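Local atomic coordinates of Nop domain-containing protein (Archaeoglobus fulgidus, PDB entry 1NT2), a protein that pairs with fibrillarin in the archaeal box C/D sRNP core and probably binds the guide RNA. Residues N4-G8 / Y50-L54; N20-L26 / K232-R237. All coordinates share one frame; numbering follows the deposited sequence.

Both contacts involve the N-terminal part of the chain. In contact 1 the turn at 4-8 meets the helix 50-71. In contact 2 the short helix 21-27 meets the end of the helix 217-236. Their centres lie about 12 Å apart, on the same side of the chain's centre, and they touch. W6 O and S24 OG are 2.6 Å apart, probably a hydrogen bond. The F25 ring packs on W6, with F25 CD1 3.8 Å from W6 CB, and F21 lies against I53. The helix 21-27 therefore joins the two contacts. Both also border the fibrillarin chain: I123 of that chain packs on W6 and on F25.

Contact 1: N4-G8 / Y50-L54; sequences NLWFG and YYRIL
W6 and L54 bring the two backbones nearest each other, with W6 CA and L54 CA 8.0 Å apart. The 4-8 segment is a tight turn between the short strands 3-4 and 9-10; L5 N bonds to G8 O across it. Residues 50-54 lie on the helix 50-71. The W6 indole carries most of the contact. Its CG sits between the backbone N and the carbonyl carbon (chi1 71°), which directs the ring at the helix. L54 covers one indole face: L54 CA stands 3.8 Å from the centroid of the six-membered ring, a CH-pi contact, and CD2 also lies over this face. CD1 of the neighbouring F7 lies over the opposite face, toward its rim. The two strands form a small antiparallel hairpin, and the W6 ring ties its turn to the long helix beside the fibrillarin chain. The Y50 ring takes the indole edge on its face, a T-shaped pair with centroids 5.3 Å apart and planes at 72°. W6 NE1 gives a weak hydrogen bond to Y50 OH, 3.2 Å long but nearly straight at 175°. I53 meets the indole from its edge, CG1 lying 3.7 Å from W6 CZ3. A leucine in place of W6 would probably leave Y50 OH without this donor and open a gap beside L54. The F7 ring adds a lesser contact, with F7 CE1 4.1 Å from Y50 CE2.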
loop_
_atom_site.group_PDB
_atom_site.type_symbol
_atom_site.label_atom_id
_atom_site.label_comp_id
_atom_site.label_asym_id
_atom_site.label_seq_id
_atom_site.Cartn_x
_atom_site.Cartn_y
_atom_site.Cartn_z
ATOM N N ASN B 4 -9.911 -47.539 -1.895
ATOM C CA ASN B 4 -8.487 -47.319 -1.689
ATOM C C ASN B 4 -8.055 -47.638 -0.262
ATOM O O ASN B 4 -8.116 -46.786 0.614
ATOM C CB ASN B 4 -8.115 -45.865 -2.015
ATOM C CG ASN B 4 -8.547 -45.437 -3.414
ATOM O OD1 ASN B 4 -9.582 -44.786 -3.587
ATOM N ND2 ASN B 4 -7.751 -45.803 -4.419
ATOM N N LEU B 5 -7.621 -48.869 -0.032
ATOM C CA LEU B 5 -7.169 -49.259 1.293
ATOM C C LEU B 5 -5.650 -49.139 1.317
ATOM O O LEU B 5 -5.018 -49.097 0.265
ATOM C CB LEU B 5 -7.610 -50.686 1.589
ATOM C CG LEU B 5 -9.058 -50.996 1.190
ATOM C CD1 LEU B 5 -9.451 -52.339 1.799
ATOM C CD2 LEU B 5 -10.010 -49.891 1.650
ATOM N N TRP B 6 -5.061 -49.090 2.507
ATOM C CA TRP B 6 -3.616 -48.929 2.630
ATOM C C TRP B 6 -2.721 -49.962 1.952
ATOM O O TRP B 6 -1.540 -49.691 1.727
ATOM C CB TRP B 6 -3.207 -48.812 4.101
ATOM C CG TRP B 6 -3.312 -50.074 4.919
ATOM C CD1 TRP B 6 -4.398 -50.510 5.631
ATOM C CD2 TRP B 6 -2.267 -51.024 5.162
ATOM N NE1 TRP B 6 -4.090 -51.666 6.306
ATOM C CE2 TRP B 6 -2.790 -52.004 6.035
ATOM C CE3 TRP B 6 -0.940 -51.140 4.729
ATOM C CZ2 TRP B 6 -2.031 -53.088 6.483
ATOM C CZ3 TRP B 6 -0.186 -52.213 5.175
ATOM C CH2 TRP B 6 -0.735 -53.174 6.046
ATOM N N PHE B 7 -3.258 -51.139 1.631
ATOM C CA PHE B 7 -2.454 -52.170 0.967
ATOM C C PHE B 7 -2.763 -52.297 -0.518
ATOM O O PHE B 7 -1.915 -52.733 -1.294
ATOM C CB PHE B 7 -2.610 -53.546 1.647
ATOM C CG PHE B 7 -4.017 -53.873 2.071
ATOM C CD1 PHE B 7 -4.485 -53.496 3.333
ATOM C CD2 PHE B 7 -4.879 -54.536 1.206
ATOM C CE1 PHE B 7 -5.797 -53.775 3.725
ATOM C CE2 PHE B 7 -6.188 -54.821 1.586
ATOM C CZ PHE B 7 -6.651 -54.439 2.848
ATOM N N GLY B 8 -3.969 -51.911 -0.915
ATOM C CA GLY B 8 -4.323 -52.003 -2.318
ATOM C C GLY B 8 -5.735 -51.548 -2.652
ATOM O O GLY B 8 -6.386 -50.872 -1.849
ATOM N N TYR B 50 -0.106 -58.555 9.194
ATOM C CA TYR B 50 -0.955 -57.419 8.867
ATOM C C TYR B 50 -0.583 -56.232 9.691
ATOM O O TYR B 50 -0.127 -55.213 9.176
ATOM C CB TYR B 50 -2.415 -57.722 9.120
ATOM C CG TYR B 50 -3.328 -56.542 8.853
ATOM C CD1 TYR B 50 -3.642 -55.628 9.854
ATOM C CD2 TYR B 50 -3.931 -56.377 7.607
ATOM C CE1 TYR B 50 -4.548 -54.589 9.617
ATOM C CE2 TYR B 50 -4.833 -55.344 7.364
ATOM C CZ TYR B 50 -5.144 -54.459 8.366
ATOM O OH TYR B 50 -6.082 -53.476 8.117
ATOM N N TYR B 51 -0.764 -56.369 10.992
ATOM C CA TYR B 51 -0.443 -55.268 11.859
ATOM C C TYR B 51 1.017 -54.860 11.801
ATOM O O TYR B 51 1.301 -53.686 11.632
ATOM C CB TYR B 51 -0.901 -55.581 13.278
ATOM C CG TYR B 51 -2.387 -55.376 13.433
ATOM C CD1 TYR B 51 -3.225 -56.413 13.818
ATOM C CD2 TYR B 51 -2.958 -54.133 13.171
ATOM C CE1 TYR B 51 -4.604 -56.216 13.940
ATOM C CE2 TYR B 51 -4.331 -53.925 13.290
ATOM C CZ TYR B 51 -5.150 -54.968 13.676
ATOM O OH TYR B 51 -6.500 -54.741 13.811
ATOM N N ARG B 52 1.946 -55.805 11.897
ATOM C CA ARG B 52 3.370 -55.442 11.854
ATOM C C ARG B 52 3.697 -54.576 10.623
ATOM O O ARG B 52 4.393 -53.552 10.722
ATOM C CB ARG B 52 4.258 -56.697 11.844
ATOM C CG ARG B 52 5.665 -56.454 12.409
ATOM C CD ARG B 52 6.609 -57.631 12.169
ATOM N NE ARG B 52 6.958 -57.802 10.752
ATOM C CZ ARG B 52 7.768 -57.001 10.052
ATOM N NH1 ARG B 52 8.341 -55.941 10.623
ATOM N NH2 ARG B 52 8.009 -57.262 8.768
ATOM N N ILE B 53 3.180 -54.996 9.473
ATOM C CA ILE B 53 3.399 -54.290 8.223
ATOM C C ILE B 53 2.639 -52.965 8.209
ATOM O O ILE B 53 3.160 -51.948 7.750
ATOM C CB ILE B 53 2.987 -55.175 7.026
ATOM C CG1 ILE B 53 2.785 -54.316 5.783
ATOM C CG2 ILE B 53 1.767 -55.991 7.366
ATOM C CD1 ILE B 53 4.076 -53.972 5.086
ATOM N N LEU B 54 1.411 -52.973 8.722
ATOM C CA LEU B 54 0.599 -51.752 8.794
ATOM C C LEU B 54 1.313 -50.727 9.664
ATOM O O LEU B 54 1.156 -49.526 9.486
ATOM C CB LEU B 54 -0.778 -52.068 9.400
ATOM C CG LEU B 54 -1.729 -50.952 9.838
ATOM C CD1 LEU B 54 -1.354 -50.479 11.199
ATOM C CD2 LEU B 54 -1.704 -49.825 8.841
#

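Contact 2: N20-L26 / K232-R237; sequences NFEESFL and KIDYFR
L26 of the helix 21-27 packs against the last turn of the helix 217-236. L26 CA and I233 CA, 5.9 Å apart, are the nearest CA pair across the two segments. The short segment axes approach to 9.6 Å, and their directions differ by 134°, so the two segments run nearer antiparallel than parallel, strongly tilted. The dense part is apolar. Both methyls of L26 meet the second helix. L26 CD2 lies 3.3 Å from F236 CB and also approaches that ring obliquely. CD1 rests beside R237 CG and the I233 backbone. With CG anti to the carbonyl carbon (chi1 -60°), the L26 side chain points at the second helix, and L26 CB meets I233 CG1 at 4.0 Å. K232 lies alongside L26; its chain bends at chi3, and K232 NZ gives a weak hydrogen bond to L26 O at 3.3 Å. L111 and F112 of the fibrillarin chain pack on F236 and L26, so this hydrophobic patch continues across the subunit boundary.

The other side is looser and polar, with N20, E22 and R237 all partly exposed. R237 bends at chi2 and chi3 and reaches back over the start of the first helix. E22 forms a salt bridge with R237, E22 OE2 lying over one guanidinium face, 3.5 Å from R237 NH2, with the two planes 83° apart. N20 ND2 lies near the guanidinium edge but makes no bond there, since both groups are donors. E239 is a long, weak second ion partner of R237. No N-H of the guanidinium points at E22 OE2, so the attraction is one of charge alone, probably softened by solvent; the hold between the helices probably rests more on L26 and its apolar neighbours.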
loop_
_atom_site.group_PDB
_atom_site.type_symbol
_atom_site.label_atom_id
_atom_site.label_comp_id
_atom_site.label_asym_id
_atom_site.label_seq_id
_atom_site.Cartn_x
_atom_site.Cartn_y
_atom_site.Cartn_z
ATOM N N ASN B 20 5.155 -50.770 -2.241
ATOM C CA ASN B 20 4.844 -49.387 -1.929
ATOM C C ASN B 20 3.503 -49.248 -1.231
ATOM O O ASN B 20 2.518 -48.824 -1.832
ATOM C CB ASN B 20 4.858 -48.543 -3.205
ATOM C CG ASN B 20 5.568 -47.211 -3.016
ATOM O OD1 ASN B 20 5.164 -46.388 -2.194
ATOM N ND2 ASN B 20 6.638 -46.997 -3.775
ATOM N N PHE B 21 3.475 -49.633 0.042
ATOM C CA PHE B 21 2.276 -49.524 0.864
ATOM C C PHE B 21 2.314 -48.109 1.399
ATOM O O PHE B 21 1.286 -47.508 1.707
ATOM C CB PHE B 21 2.325 -50.518 2.026
ATOM C CG PHE B 21 2.244 -51.947 1.596
ATOM C CD1 PHE B 21 2.740 -52.951 2.404
ATOM C CD2 PHE B 21 1.680 -52.289 0.368
ATOM C CE1 PHE B 21 2.682 -54.270 2.002
ATOM C CE2 PHE B 21 1.616 -53.605 -0.044
ATOM C CZ PHE B 21 2.118 -54.597 0.773
ATOM N N GLU B 22 3.531 -47.589 1.502
ATOM C CA GLU B 22 3.743 -46.241 1.974
ATOM C C GLU B 22 2.982 -45.288 1.070
ATOM O O GLU B 22 2.391 -44.313 1.539
ATOM C CB GLU B 22 5.231 -45.911 1.953
ATOM C CG GLU B 22 6.047 -46.777 2.895
ATOM C CD GLU B 22 7.509 -46.367 2.957
ATOM O OE1 GLU B 22 8.256 -46.967 3.761
ATOM O OE2 GLU B 22 7.913 -45.449 2.206
ATOM N N GLU B 23 2.977 -45.578 -0.228
ATOM C CA GLU B 23 2.286 -44.717 -1.171
ATOM C C GLU B 23 0.784 -44.779 -0.981
ATOM O O GLU B 23 0.171 -43.764 -0.665
ATOM C CB GLU B 23 2.647 -45.081 -2.607
ATOM C CG GLU B 23 2.923 -43.862 -3.473
ATOM C CD GLU B 23 3.194 -44.222 -4.911
ATOM O OE1 GLU B 23 2.276 -44.776 -5.554
ATOM O OE2 GLU B 23 4.319 -43.955 -5.395
ATOM N N SER B 24 0.193 -45.958 -1.162
ATOM C CA SER B 24 -1.257 -46.121 -1.002
ATOM C C SER B 24 -1.709 -45.764 0.407
ATOM O O SER B 24 -2.888 -45.502 0.645
ATOM C CB SER B 24 -1.681 -47.555 -1.311
ATOM O OG SER B 24 -0.982 -48.473 -0.490
ATOM N N PHE B 25 -0.765 -45.778 1.340
ATOM C CA PHE B 25 -1.058 -45.430 2.718
ATOM C C PHE B 25 -1.450 -43.967 2.691
ATOM O O PHE B 25 -2.416 -43.551 3.322
ATOM C CB PHE B 25 0.191 -45.596 3.579
ATOM C CG PHE B 25 -0.065 -45.450 5.047
ATOM C CD1 PHE B 25 -0.688 -46.471 5.759
ATOM C CD2 PHE B 25 0.297 -44.286 5.717
ATOM C CE1 PHE B 25 -0.948 -46.339 7.115
ATOM C CE2 PHE B 25 0.040 -44.141 7.073
ATOM C CZ PHE B 25 -0.583 -45.172 7.774
ATOM N N LEU B 26 -0.663 -43.196 1.947
ATOM C CA LEU B 26 -0.871 -41.762 1.779
ATOM C C LEU B 26 -1.989 -41.540 0.771
ATOM O O LEU B 26 -2.543 -40.441 0.671
ATOM C CB LEU B 26 0.420 -41.110 1.269
ATOM C CG LEU B 26 1.636 -41.256 2.193
ATOM C CD1 LEU B 26 2.911 -40.818 1.482
ATOM C CD2 LEU B 26 1.406 -40.437 3.454
ATOM N N LYS B 232 0.404 -34.556 -0.300
ATOM C CA LYS B 232 0.616 -35.460 0.830
ATOM C C LYS B 232 1.715 -36.461 0.531
ATOM O O LYS B 232 2.590 -36.728 1.361
ATOM C CB LYS B 232 -0.659 -36.219 1.159
ATOM C CG LYS B 232 -0.506 -37.143 2.341
ATOM C CD LYS B 232 -1.662 -38.125 2.428
ATOM C CE LYS B 232 -3.006 -37.436 2.690
ATOM N NZ LYS B 232 -4.093 -38.446 2.834
ATOM N N ILE B 233 1.667 -37.016 -0.667
ATOM C CA ILE B 233 2.662 -37.987 -1.053
ATOM C C ILE B 233 4.051 -37.358 -1.124
ATOM O O ILE B 233 5.036 -38.014 -0.819
ATOM C CB ILE B 233 2.275 -38.639 -2.383
ATOM C CG1 ILE B 233 0.851 -39.198 -2.250
ATOM C CG2 ILE B 233 3.270 -39.742 -2.740
ATOM C CD1 ILE B 233 0.349 -39.929 -3.447
ATOM N N ASP B 234 4.136 -36.089 -1.510
ATOM C CA ASP B 234 5.424 -35.402 -1.573
ATOM C C ASP B 234 6.027 -35.287 -0.171
ATOM O O ASP B 234 7.188 -35.641 0.073
ATOM C CB ASP B 234 5.248 -33.985 -2.113
ATOM C CG ASP B 234 5.062 -33.947 -3.602
ATOM O OD1 ASP B 234 5.913 -34.522 -4.309
ATOM O OD2 ASP B 234 4.076 -33.334 -4.065
ATOM N N TYR B 235 5.202 -34.774 0.734
ATOM C CA TYR B 235 5.545 -34.523 2.127
ATOM C C TYR B 235 5.861 -35.759 2.988
ATOM O O TYR B 235 6.638 -35.669 3.936
ATOM C CB TYR B 235 4.397 -33.707 2.743
ATOM C CG TYR B 235 4.624 -33.177 4.138
ATOM C CD1 TYR B 235 3.637 -33.316 5.115
ATOM C CD2 TYR B 235 5.808 -32.538 4.486
ATOM C CE1 TYR B 235 3.824 -32.842 6.406
ATOM C CE2 TYR B 235 6.007 -32.055 5.777
ATOM C CZ TYR B 235 5.009 -32.214 6.736
ATOM O OH TYR B 235 5.198 -31.780 8.029
ATOM N N PHE B 236 5.279 -36.909 2.661
ATOM C CA PHE B 236 5.510 -38.114 3.456
ATOM C C PHE B 236 6.334 -39.200 2.772
ATOM O O PHE B 236 6.915 -40.068 3.440
ATOM C CB PHE B 236 4.172 -38.701 3.881
ATOM C CG PHE B 236 3.382 -37.801 4.772
ATOM C CD1 PHE B 236 3.845 -37.491 6.042
ATOM C CD2 PHE B 236 2.187 -37.243 4.340
ATOM C CE1 PHE B 236 3.126 -36.631 6.875
ATOM C CE2 PHE B 236 1.460 -36.385 5.160
ATOM C CZ PHE B 236 1.931 -36.077 6.431
ATOM N N ARG B 237 6.364 -39.150 1.442
ATOM C CA ARG B 237 7.108 -40.102 0.608
ATOM C C ARG B 237 8.366 -39.428 0.061
ATOM O O ARG B 237 9.480 -39.918 0.248
ATOM C CB ARG B 237 6.240 -40.565 -0.574
ATOM C CG ARG B 237 5.654 -41.967 -0.477
ATOM C CD ARG B 237 6.524 -42.986 -1.200
ATOM N NE ARG B 237 7.842 -43.109 -0.589
ATOM C CZ ARG B 237 8.747 -44.012 -0.949
ATOM N NH1 ARG B 237 8.475 -44.871 -1.923
ATOM N NH2 ARG B 237 9.918 -44.060 -0.331
#